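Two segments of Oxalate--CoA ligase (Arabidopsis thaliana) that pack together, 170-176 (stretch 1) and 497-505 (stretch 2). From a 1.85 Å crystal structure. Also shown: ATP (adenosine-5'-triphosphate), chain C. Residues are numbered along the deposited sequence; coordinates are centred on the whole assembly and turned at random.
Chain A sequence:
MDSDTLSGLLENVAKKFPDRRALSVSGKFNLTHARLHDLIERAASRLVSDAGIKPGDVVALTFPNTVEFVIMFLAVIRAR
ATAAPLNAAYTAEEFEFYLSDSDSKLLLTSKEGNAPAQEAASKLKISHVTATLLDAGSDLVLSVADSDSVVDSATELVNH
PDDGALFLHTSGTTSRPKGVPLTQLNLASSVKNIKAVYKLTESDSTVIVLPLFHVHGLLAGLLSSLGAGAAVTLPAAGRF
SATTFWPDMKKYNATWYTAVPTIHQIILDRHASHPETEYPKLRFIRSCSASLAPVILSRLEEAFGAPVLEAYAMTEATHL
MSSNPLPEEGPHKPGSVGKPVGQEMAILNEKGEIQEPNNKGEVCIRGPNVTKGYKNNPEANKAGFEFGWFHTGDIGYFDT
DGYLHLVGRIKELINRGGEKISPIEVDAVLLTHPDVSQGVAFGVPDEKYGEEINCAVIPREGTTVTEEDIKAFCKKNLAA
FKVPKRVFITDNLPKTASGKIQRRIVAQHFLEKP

Stretch 1, residues 170-176: TSGTTSR
Stretch 2, residues 497-505: ASGKIQRRI

Residues 170-176 form an irregular loop that wraps the triphosphate of ATP, and residues 497-505 turn at Ser498-Gly499, then run extended past it and enter a helix at Arg503. The residues that touch are at least 327 positions apart in sequence, and together the segments bury 337 Å². Their register is set by two pairs, Ser171 CA to Ser498 CA at 7.9 Å and Thr173 CA to Gln502 CA at 6.0 Å, so the chains draw closer toward the helix and both advance in the same sense.

Both segments turn through a glycine. Ser171 (phi/psi -64/-11) leads into Gly172 (83/19), where a side chain would be jammed against the preceding carbonyl oxygen; Thr173 (-67/-52) and Thr174 (-116/12) complete the bend before Ser175 extends (-163/179). In the second segment, Ser498 (-64/-18) precedes Gly499 (95/22), a glycine conformation of the same kind. Lys500, Ile501 and Gln502 are then extended, with phi from -99 to -85 and psi from 123 to 136. Gln502 is the N-cap residue, and Gln502 O accepts a weak hydrogen bond from Ile505 N at 3.2 Å.

Direct hydrogen bonding between the segments is sparse and uses backbone carbonyls of the phosphate loop. Gln502, with chi1 m, chi2 t and chi3 -49°, directs its amide so that Gln502 NE2 donates a hydrogen bond to Ser171 O at 3.4 Å; the angle of 150° is fair, and the length makes it weak. Gln502 NE2 also lies 3.0 Å from Thr173 OG1, but the angle is poor and no hydrogen bond forms. Arg504 extends its side chain (chi1 m, chi2 and chi3 t, chi4 172°) along the loop, and its cationic guanidinium meets a carbonyl: Arg504 NH1 donates to Thr174 O at 2.8 Å, short yet weak because the N-H...O angle is 125°. Thr174 O sits at the guanidinium edge, near its plane, and also accepts from Ser175 OG (chi1 -90°, m) at 2.8 Å. One water reinforces this end, donating to Thr173 O at 3.1 Å and accepting from Arg504 N at 3.2 Å.

Other contacts across the segments carry no assigned hydrogen bond. Ser171 OG (chi1 m) is 3.7 Å from both Ser498 OG (chi1 41°, p) and Lys500 CE, while Thr173 OG1 lies 4.1 Å from Lys500 CD. The aliphatic part of the lysine thus packs beside the loop hydroxyls. Thr174 CB (chi1 51°, p) approaches Arg504 NH1 at 3.9 Å, although its CA-to-CB bond points away from the second segment.

ATP supplies the shared polar partner. Backbone donors grip the gamma-phosphate, with Gly172 N to ATP O2G at 2.6 Å and Thr174 N to ATP O1G at 2.9 Å; Thr170 OG1, chi1 p, adds a bond to ATP O2G at 2.9 Å. Hydroxyls reach the other phosphates: Thr173 OG1, chi1 m, donates to ATP O1B at 2.6 Å, and Ser171 OG to ATP O2A at 2.9 Å. From the second segment, Lys500 NZ (chi1 m, chi2 and chi3 t, chi4 -97°) donates to ATP O5' at 3.0 Å. The nucleotide therefore bridges the two segments, supplementing their few direct bonds.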

# COMPACT_ATOMS: atom_id res chain seq x y z
N THR A 170 -8.42 6.95 3.15
CA THR A 170 -8.40 6.17 1.91
C THR A 170 -7.93 7.02 0.70
O THR A 170 -7.95 8.24 0.78
CB THR A 170 -9.75 5.58 1.63
OG1 THR A 170 -10.74 6.62 1.68
CG2 THR A 170 -10.05 4.50 2.69
N SER A 171 -7.46 6.36 -0.37
CA SER A 171 -6.84 7.05 -1.52
C SER A 171 -7.76 8.02 -2.32
O SER A 171 -7.25 8.77 -3.15
CB SER A 171 -6.25 6.01 -2.48
OG SER A 171 -5.14 5.33 -1.90
N GLY A 172 -9.07 8.02 -2.10
CA GLY A 172 -9.95 8.97 -2.77
C GLY A 172 -10.39 8.57 -4.19
O GLY A 172 -10.87 9.38 -5.01
N THR A 173 -10.25 7.27 -4.47
CA THR A 173 -10.53 6.75 -5.80
C THR A 173 -12.02 6.84 -6.20
O THR A 173 -12.34 7.33 -7.29
CB THR A 173 -10.04 5.29 -5.89
OG1 THR A 173 -8.65 5.22 -5.52
CG2 THR A 173 -10.24 4.75 -7.33
N THR A 174 -12.93 6.34 -5.38
CA THR A 174 -14.35 6.36 -5.76
C THR A 174 -15.18 7.25 -4.83
O THR A 174 -16.41 7.19 -4.83
CB THR A 174 -15.00 4.94 -5.81
OG1 THR A 174 -14.74 4.23 -4.59
CG2 THR A 174 -14.46 4.13 -6.98
N SER A 175 -14.49 8.04 -4.01
CA SER A 175 -15.14 8.88 -3.02
C SER A 175 -14.19 9.95 -2.52
O SER A 175 -13.02 9.99 -2.95
CB SER A 175 -15.67 8.04 -1.84
OG SER A 175 -16.99 7.61 -2.09
N ARG A 176 -14.67 10.80 -1.62
CA ARG A 176 -13.80 11.69 -0.85
C ARG A 176 -13.16 10.81 0.23
O ARG A 176 -13.89 10.05 0.89
CB ARG A 176 -14.59 12.84 -0.22
CG ARG A 176 -16.08 12.53 -0.05
CD ARG A 176 -16.93 13.78 0.13
NE ARG A 176 -18.36 13.51 -0.06
CZ ARG A 176 -18.99 13.61 -1.23
NH1 ARG A 176 -18.31 13.96 -2.32
NH2 ARG A 176 -20.29 13.35 -1.32
N ALA A 497 -0.05 9.29 -5.30
CA ALA A 497 1.24 9.11 -4.67
C ALA A 497 1.52 7.62 -4.48
O ALA A 497 2.68 7.19 -4.58
CB ALA A 497 1.29 9.84 -3.32
N SER A 498 0.45 6.86 -4.17
CA SER A 498 0.49 5.39 -4.06
C SER A 498 0.83 4.68 -5.40
O SER A 498 1.18 3.49 -5.39
CB SER A 498 -0.83 4.80 -3.51
OG SER A 498 -2.03 5.38 -3.99
N GLY A 499 0.69 5.38 -6.53
CA GLY A 499 0.95 4.81 -7.84
C GLY A 499 -0.27 4.24 -8.56
O GLY A 499 -0.12 3.42 -9.47
N LYS A 500 -1.48 4.69 -8.19
CA LYS A 500 -2.70 4.24 -8.88
C LYS A 500 -3.14 5.25 -9.90
O LYS A 500 -3.17 6.44 -9.62
CB LYS A 500 -3.91 4.06 -7.93
CG LYS A 500 -3.74 3.18 -6.72
CD LYS A 500 -5.00 3.33 -5.81
CE LYS A 500 -4.85 2.60 -4.45
NZ LYS A 500 -5.49 1.20 -4.44
N ILE A 501 -3.51 4.79 -11.08
CA ILE A 501 -4.12 5.69 -12.04
C ILE A 501 -5.59 5.73 -11.66
O ILE A 501 -6.20 4.67 -11.63
CB ILE A 501 -3.92 5.18 -13.49
CG1 ILE A 501 -2.43 4.92 -13.78
CG2 ILE A 501 -4.59 6.12 -14.51
CD1 ILE A 501 -2.19 4.01 -15.03
N GLN A 502 -6.18 6.87 -11.38
CA GLN A 502 -7.61 6.85 -11.03
C GLN A 502 -8.51 7.12 -12.23
O GLN A 502 -8.36 8.15 -12.89
CB GLN A 502 -7.96 7.79 -9.87
CG GLN A 502 -6.94 7.78 -8.74
CD GLN A 502 -7.47 8.42 -7.46
OE1 GLN A 502 -8.02 9.53 -7.49
NE2 GLN A 502 -7.32 7.73 -6.34
N ARG A 503 -9.44 6.20 -12.50
CA ARG A 503 -10.17 6.23 -13.76
C ARG A 503 -11.08 7.45 -13.85
O ARG A 503 -11.21 8.03 -14.91
CB ARG A 503 -11.05 4.99 -13.96
CG ARG A 503 -10.48 3.72 -13.44
CD ARG A 503 -11.39 2.55 -13.77
NE ARG A 503 -10.69 1.93 -14.85
CZ ARG A 503 -9.84 0.91 -14.75
NH1 ARG A 503 -9.67 0.24 -13.62
NH2 ARG A 503 -9.24 0.53 -15.86
N ARG A 504 -11.64 7.90 -12.73
CA ARG A 504 -12.53 9.07 -12.79
C ARG A 504 -11.78 10.34 -13.21
O ARG A 504 -12.28 11.13 -14.01
CB ARG A 504 -13.22 9.30 -11.44
CG ARG A 504 -14.37 8.35 -11.18
CD ARG A 504 -14.96 8.50 -9.76
NE ARG A 504 -16.31 7.93 -9.68
CZ ARG A 504 -17.02 7.78 -8.56
NH1 ARG A 504 -16.54 8.19 -7.40
NH2 ARG A 504 -18.23 7.24 -8.61
N ILE A 505 -10.55 10.47 -12.75
CA ILE A 505 -9.74 11.62 -13.11
C ILE A 505 -9.37 11.59 -14.59
O ILE A 505 -9.41 12.62 -15.27
CB ILE A 505 -8.46 11.69 -12.28
CG1 ILE A 505 -8.78 12.23 -10.90
CG2 ILE A 505 -7.41 12.57 -12.95
CD1 ILE A 505 -9.38 11.21 -10.00
PG ATP C . -11.16 5.15 -1.75
O1G ATP C . -12.16 4.99 -2.90
O2G ATP C . -11.07 6.54 -1.23
O3G ATP C . -11.43 4.14 -0.64
PB ATP C . -9.10 3.33 -2.63
O1B ATP C . -8.15 3.35 -3.82
O2B ATP C . -10.25 2.40 -2.58
O3B ATP C . -9.66 4.84 -2.32
PA ATP C . -7.08 1.93 -0.99
O1A ATP C . -7.48 1.35 0.36
O2A ATP C . -5.74 2.54 -1.17
O3A ATP C . -8.14 3.10 -1.33
O5' ATP C . -7.37 0.83 -2.12
C5' ATP C . -8.03 -0.43 -1.87
C4' ATP C . -8.72 -0.82 -3.19
O4' ATP C . -7.71 -1.14 -4.17
C3' ATP C . -9.47 -2.11 -3.09
O3' ATP C . -10.76 -1.88 -2.52
C2' ATP C . -9.56 -2.58 -4.53
O2' ATP C . -10.53 -1.78 -5.22
C1' ATP C . -8.22 -2.13 -5.05
N9 ATP C . -7.23 -3.23 -5.09
C8 ATP C . -6.31 -3.57 -4.18
N7 ATP C . -5.58 -4.63 -4.64
C5 ATP C . -6.06 -4.93 -5.89
C6 ATP C . -5.73 -5.92 -6.94
N6 ATP C . -4.68 -6.79 -6.75
N1 ATP C . -6.46 -5.88 -8.07
C2 ATP C . -7.46 -4.99 -8.26
N3 ATP C . -7.83 -4.05 -7.34
C4 ATP C . -7.14 -4.01 -6.17
O HOH W 1 -12.14 6.11 -10.11